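Local coordinates for protein agarase (Pseudoalteromonas fuliginea, PDB 6XJ9) that probably hydrolyses the galactan chains of agarose, as a glycoside hydrolase of family 50, at residues D320-Q323 with A324-A327; A753-E756 with S757-E760. All blocks are in the same frame, centred on the assembly; numbering follows the deposited sequence.

Contact 1 comes first along the chain, in the loop that leaves strand 315-320 and leads to helix 347-350; contact 2 follows more than 400 residues later, on helix 745-763 near the C-terminus. The two lie on opposite sides of the chain's centre, with their own centres 52 Å apart and nearest atoms about 40 Å apart, so they do not touch. They share no helix, strand or sheet: contact 1 extends from the four-stranded antiparallel sheet, whereas the helix of contact 2 packs on strand 299-305 of the seven-stranded mixed sheet. Contact 1 is thus a local turn at the surface and contact 2 a partly buried stretch of the C-terminal helix, each a separate piece of local structure.

Contact 1. Residues D320-Q323 with A324-A327; sequences DFDQ and ALLA
L326 folds back on Q323, and D322 reaches forward to A324 and L325, making one compact turn in the loop after strand 315-320. The tight part is backbone. L325 N donates to D322 O at 2.8 Å, and L326 N donates to Q323 O at 3.2 Å; these successive three-residue steps are the pattern of a 3-10 turn. D322 adds an Asx turn: with CG anti to the backbone N (chi1 -165°), OD1 makes a weak bond to A324 N of 3.2 Å. F321 is the buried residue: its CB approaches L326 CD2 at 4.5 Å, a loose apolar contact, and its ring packs on V345, R353 and Y370. L326 runs alongside Q323, its CD1 4.0 Å from OE1 of Q323, while NE2 of that amide is bonded to Y380. The solvent side is formed by Q323, A324 and L325, all exposed, although L325 and L326 both rest on A349; here D322 CB lies against L325 CD1 at 3.9 Å. The bonds are short-range and mostly main-chain, so the turn's shape probably depends less on apolar packing between its halves than on the peptide groups and the carboxylate of D322.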
ATOM      1  N   ASP A 320      -0.396 -41.034  -8.203  1.00 27.27           N
ATOM      2  CA  ASP A 320       0.744 -41.604  -8.905  1.00 29.34           C
ATOM      3  C   ASP A 320       0.263 -42.744  -9.795  1.00 30.47           C
ATOM      4  O   ASP A 320      -0.937 -43.008  -9.907  1.00 30.43           O
ATOM      5  CB  ASP A 320       1.854 -42.065  -7.954  1.00 29.47           C
ATOM      6  CG  ASP A 320       3.240 -42.099  -8.584  1.00 31.44           C
ATOM      7  OD1 ASP A 320       3.361 -41.777  -9.785  1.00 28.40           O
ATOM      8  OD2 ASP A 320       4.202 -42.428  -7.856  1.00 33.93           O
ATOM      9  N   PHE A 321       1.222 -43.403 -10.443  1.00 29.66           N
ATOM     10  CA  PHE A 321       0.902 -44.361 -11.481  1.00 33.51           C
ATOM     11  C   PHE A 321       1.824 -45.568 -11.340  1.00 35.16           C
ATOM     12  O   PHE A 321       2.868 -45.492 -10.692  1.00 34.91           O
ATOM     13  CB  PHE A 321       1.000 -43.700 -12.862  1.00 33.12           C
ATOM     14  CG  PHE A 321       0.242 -42.403 -12.999  1.00 33.25           C
ATOM     15  CD1 PHE A 321      -1.130 -42.396 -13.208  1.00 33.76           C
ATOM     16  CD2 PHE A 321       0.895 -41.184 -12.885  1.00 34.43           C
ATOM     17  CE1 PHE A 321      -1.833 -41.204 -13.311  1.00 34.28           C
ATOM     18  CE2 PHE A 321       0.194 -39.992 -12.999  1.00 34.85           C
ATOM     19  CZ  PHE A 321      -1.167 -40.002 -13.215  1.00 34.92           C
ATOM     20  N   ASP A 322       1.404 -46.680 -11.949  1.00 36.77           N
ATOM     21  CA  ASP A 322       2.247 -47.850 -12.103  1.00 39.57           C
ATOM     22  C   ASP A 322       3.528 -47.417 -12.814  1.00 41.43           C
ATOM     23  O   ASP A 322       3.499 -47.038 -13.987  1.00 42.45           O
ATOM     24  CB  ASP A 322       1.478 -48.975 -12.802  1.00 41.07           C
ATOM     25  CG  ASP A 322       2.160 -50.325 -12.682  1.00 44.32           C
ATOM     26  OD1 ASP A 322       3.339 -50.416 -13.087  1.00 44.68           O
ATOM     27  OD2 ASP A 322       1.516 -51.267 -12.166  1.00 46.03           O
ATOM     28  N   GLN A 323       4.639 -47.431 -12.067  1.00 40.89           N
ATOM     29  CA  GLN A 323       5.915 -46.891 -12.510  1.00 42.16           C
ATOM     30  C   GLN A 323       6.367 -47.570 -13.800  1.00 43.83           C
ATOM     31  O   GLN A 323       6.973 -46.930 -14.658  1.00 43.69           O
ATOM     32  CB  GLN A 323       6.970 -47.045 -11.413  1.00 44.32           C
ATOM     33  CG  GLN A 323       6.725 -46.148 -10.207  1.00 45.76           C
ATOM     34  CD  GLN A 323       6.918 -44.690 -10.548  1.00 48.12           C
ATOM     35  OE1 GLN A 323       7.945 -44.292 -11.095  1.00 49.85           O
ATOM     36  NE2 GLN A 323       5.921 -43.878 -10.233  1.00 46.56           N
ATOM     37  N   ALA A 324       6.049 -48.863 -13.927  1.00 43.20           N
ATOM     38  CA  ALA A 324       6.437 -49.658 -15.083  1.00 45.02           C
ATOM     39  C   ALA A 324       5.708 -49.199 -16.345  1.00 44.20           C
ATOM     40  O   ALA A 324       6.143 -49.511 -17.454  1.00 43.28           O
ATOM     41  CB  ALA A 324       6.183 -51.121 -14.803  1.00 47.51           C
ATOM     42  N   LEU A 325       4.595 -48.474 -16.174  1.00 42.83           N
ATOM     43  CA  LEU A 325       3.774 -48.070 -17.308  1.00 45.60           C
ATOM     44  C   LEU A 325       4.156 -46.670 -17.790  1.00 45.57           C
ATOM     45  O   LEU A 325       3.621 -46.192 -18.787  1.00 46.71           O
ATOM     46  CB  LEU A 325       2.287 -48.159 -16.943  1.00 46.21           C
ATOM     47  CG  LEU A 325       1.748 -49.558 -16.625  1.00 49.21           C
ATOM     48  CD1 LEU A 325       0.242 -49.523 -16.411  1.00 48.70           C
ATOM     49  CD2 LEU A 325       2.105 -50.559 -17.718  1.00 46.88           C
ATOM     50  N   LEU A 326       5.075 -46.009 -17.076  1.00 46.82           N
ATOM     51  CA  LEU A 326       5.636 -44.756 -17.556  1.00 50.18           C
ATOM     52  C   LEU A 326       6.647 -45.073 -18.654  1.00 52.20           C
ATOM     53  O   LEU A 326       7.348 -46.079 -18.569  1.00 57.70           O
ATOM     54  CB  LEU A 326       6.288 -44.003 -16.391  1.00 47.37           C
ATOM     55  CG  LEU A 326       5.327 -43.532 -15.299  1.00 45.70           C
ATOM     56  CD1 LEU A 326       6.057 -42.710 -14.249  1.00 46.64           C
ATOM     57  CD2 LEU A 326       4.175 -42.736 -15.893  1.00 44.78           C
ATOM     58  N   ALA A 327       6.692 -44.215 -19.680  1.00 53.23           N
ATOM     59  CA  ALA A 327       7.514 -44.418 -20.866  1.00 55.10           C
ATOM     60  C   ALA A 327       8.981 -44.669 -20.485  1.00 55.31           C
ATOM     61  O   ALA A 327       9.406 -44.150 -19.430  1.00 54.03           O
ATOM     62  CB  ALA A 327       7.374 -43.238 -21.800  1.00 52.08           C
TER

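Contact 2. Residues A753-E756 with S757-E760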
ATOM      1  N   ALA A 753       7.495   3.093 -10.742  1.00 23.06           N
ATOM      2  CA  ALA A 753       8.157   4.300 -10.280  1.00 22.72           C
ATOM      3  C   ALA A 753       9.665   4.094 -10.367  1.00 22.02           C
ATOM      4  O   ALA A 753      10.384   4.965 -10.847  1.00 21.30           O
ATOM      5  CB  ALA A 753       7.731   4.628  -8.869  1.00 23.31           C
ATOM      6  N   MET A 754      10.114   2.917  -9.925  1.00 21.34           N
ATOM      7  CA  MET A 754      11.531   2.586  -9.888  0.50 21.54           C
ATOM      8  C   MET A 754      12.111   2.640 -11.300  1.00 20.91           C
ATOM      9  O   MET A 754      13.140   3.260 -11.524  1.00 21.46           O
ATOM     10  CB  MET A 754      11.758   1.190  -9.300  0.50 21.37           C
ATOM     11  CG  MET A 754      13.219   0.783  -9.288  0.50 21.61           C
ATOM     12  SD  MET A 754      14.204   1.907  -8.268  0.50 23.59           S
ATOM     13  CE  MET A 754      15.725   1.939  -9.206  0.50 23.53           C
ATOM     14  N   ASN A 755      11.434   1.975 -12.246  1.00 21.79           N
ATOM     15  CA  ASN A 755      11.901   1.845 -13.620  1.00 21.26           C
ATOM     16  C   ASN A 755      11.893   3.209 -14.300  1.00 22.91           C
ATOM     17  O   ASN A 755      12.742   3.483 -15.151  1.00 23.03           O
ATOM     18  CB  ASN A 755      11.035   0.862 -14.414  1.00 20.66           C
ATOM     19  CG  ASN A 755      11.274  -0.588 -14.051  1.00 20.93           C
ATOM     20  OD1 ASN A 755      12.423  -1.017 -13.920  1.00 20.68           O
ATOM     21  ND2 ASN A 755      10.201  -1.357 -13.914  1.00 19.80           N
ATOM     22  N   GLU A 756      10.931   4.056 -13.910  1.00 24.07           N
ATOM     23  CA  GLU A 756      10.779   5.378 -14.498  1.00 25.32           C
ATOM     24  C   GLU A 756      12.012   6.221 -14.179  1.00 24.81           C
ATOM     25  O   GLU A 756      12.550   6.911 -15.047  1.00 25.10           O
ATOM     26  CB  GLU A 756       9.480   6.032 -14.007  1.00 26.47           C
ATOM     27  CG  GLU A 756       9.192   7.377 -14.644  1.00 27.56           C
ATOM     28  CD  GLU A 756       9.029   7.313 -16.153  1.00 30.78           C
ATOM     29  OE1 GLU A 756       8.328   6.402 -16.635  1.00 30.94           O
ATOM     30  OE2 GLU A 756       9.633   8.157 -16.845  1.00 33.52           O
ATOM     31  N   SER A 757      12.476   6.135 -12.928  1.00 23.44           N
ATOM     32  CA  SER A 757      13.469   7.070 -12.432  1.00 24.14           C
ATOM     33  C   SER A 757      14.890   6.520 -12.537  1.00 23.78           C
ATOM     34  O   SER A 757      15.834   7.265 -12.290  1.00 25.52           O
ATOM     35  CB  SER A 757      13.144   7.512 -11.026  1.00 25.69           C
ATOM     36  OG  SER A 757      13.179   6.398 -10.149  1.00 29.49           O
ATOM     37  N   MET A 758      15.058   5.251 -12.939  1.00 22.12           N
ATOM     38  CA  MET A 758      16.361   4.612 -12.759  1.00 22.32           C
ATOM     39  C   MET A 758      17.478   5.307 -13.532  1.00 22.78           C
ATOM     40  O   MET A 758      18.568   5.476 -12.987  1.00 21.82           O
ATOM     41  CB  MET A 758      16.376   3.114 -13.071  1.00 21.60           C
ATOM     42  CG  MET A 758      16.013   2.732 -14.490  1.00 21.30           C
ATOM     43  SD  MET A 758      15.771   0.931 -14.562  1.00 22.91           S
ATOM     44  CE  MET A 758      14.999   0.797 -16.178  1.00 20.42           C
ATOM     45  N   TYR A 759      17.233   5.673 -14.799  1.00 23.24           N
ATOM     46  CA  TYR A 759      18.304   6.232 -15.613  1.00 23.21           C
ATOM     47  C   TYR A 759      18.783   7.552 -15.010  1.00 23.87           C
ATOM     48  O   TYR A 759      19.979   7.752 -14.791  1.00 24.08           O
ATOM     49  CB  TYR A 759      17.890   6.314 -17.089  1.00 23.03           C
ATOM     50  CG  TYR A 759      17.729   4.966 -17.744  1.00 22.32           C
ATOM     51  CD1 TYR A 759      18.792   4.076 -17.804  1.00 21.08           C
ATOM     52  CD2 TYR A 759      16.518   4.572 -18.298  1.00 21.14           C
ATOM     53  CE1 TYR A 759      18.651   2.827 -18.384  1.00 19.70           C
ATOM     54  CE2 TYR A 759      16.375   3.334 -18.911  1.00 21.11           C
ATOM     55  CZ  TYR A 759      17.449   2.462 -18.959  1.00 20.38           C
ATOM     56  OH  TYR A 759      17.321   1.222 -19.522  1.00 19.41           O
ATOM     57  N   GLU A 760      17.816   8.416 -14.689  1.00 24.47           N
ATOM     58  CA  GLU A 760      18.052   9.716 -14.083  1.00 25.99           C
ATOM     59  C   GLU A 760      18.760   9.582 -12.742  1.00 25.28           C
ATOM     60  O   GLU A 760      19.753  10.260 -12.496  1.00 24.71           O
ATOM     61  CB  GLU A 760      16.711  10.416 -13.889  1.00 29.51           C
ATOM     62  CG  GLU A 760      16.004  10.628 -15.215  1.00 34.61           C
ATOM     63  CD  GLU A 760      15.312  11.966 -15.345  1.00 38.71           C
ATOM     64  OE1 GLU A 760      15.771  12.781 -16.173  1.00 39.19           O
ATOM     65  OE2 GLU A 760      14.318  12.181 -14.620  1.00 43.77           O
TER
HETATM   66  O   HOH W   1      15.038   7.679 -15.472  1.00 20.68           O
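A753 O receives S757 N at 3.2 Å, the regular four-residue step of alpha-helix 745-763, and S757 N also makes a weak bond of 3.3 Å to M754 O. Two residues on, the helix kinks: the N atoms of Y759 and E760 make no direct bond to the preceding turn. R263 NH2 bonds N755 O and E756 O, the carbonyls that Y759 N and E760 N would take in a regular helix. Among the side chains, M758 carries the contact. Its CG occupies the crowded position between backbone N and carbonyl carbon (chi1 61°), which sets CG 3.4 Å from N755 O and sends the extended thioether alongside N755, pointing the same way. The methyl CE comes 3.9 Å from N755 OD1, an atom hydrogen-bonded to T303 on strand 299-305, while N755 ND2 is bonded to W428 O. M758 CG also sits over the centre of the Y759 ring, 4.2 Å above its plane, and the side chain touches L301 and I704. Replacing M758 by alanine is likely to open a gap beside N755 and to bare the Y759 ring face of the methylene over it. At the kink a water fills in for the missing bond, donating to E756 O at 2.6 Å and accepting from E760 N at 3.0 Å.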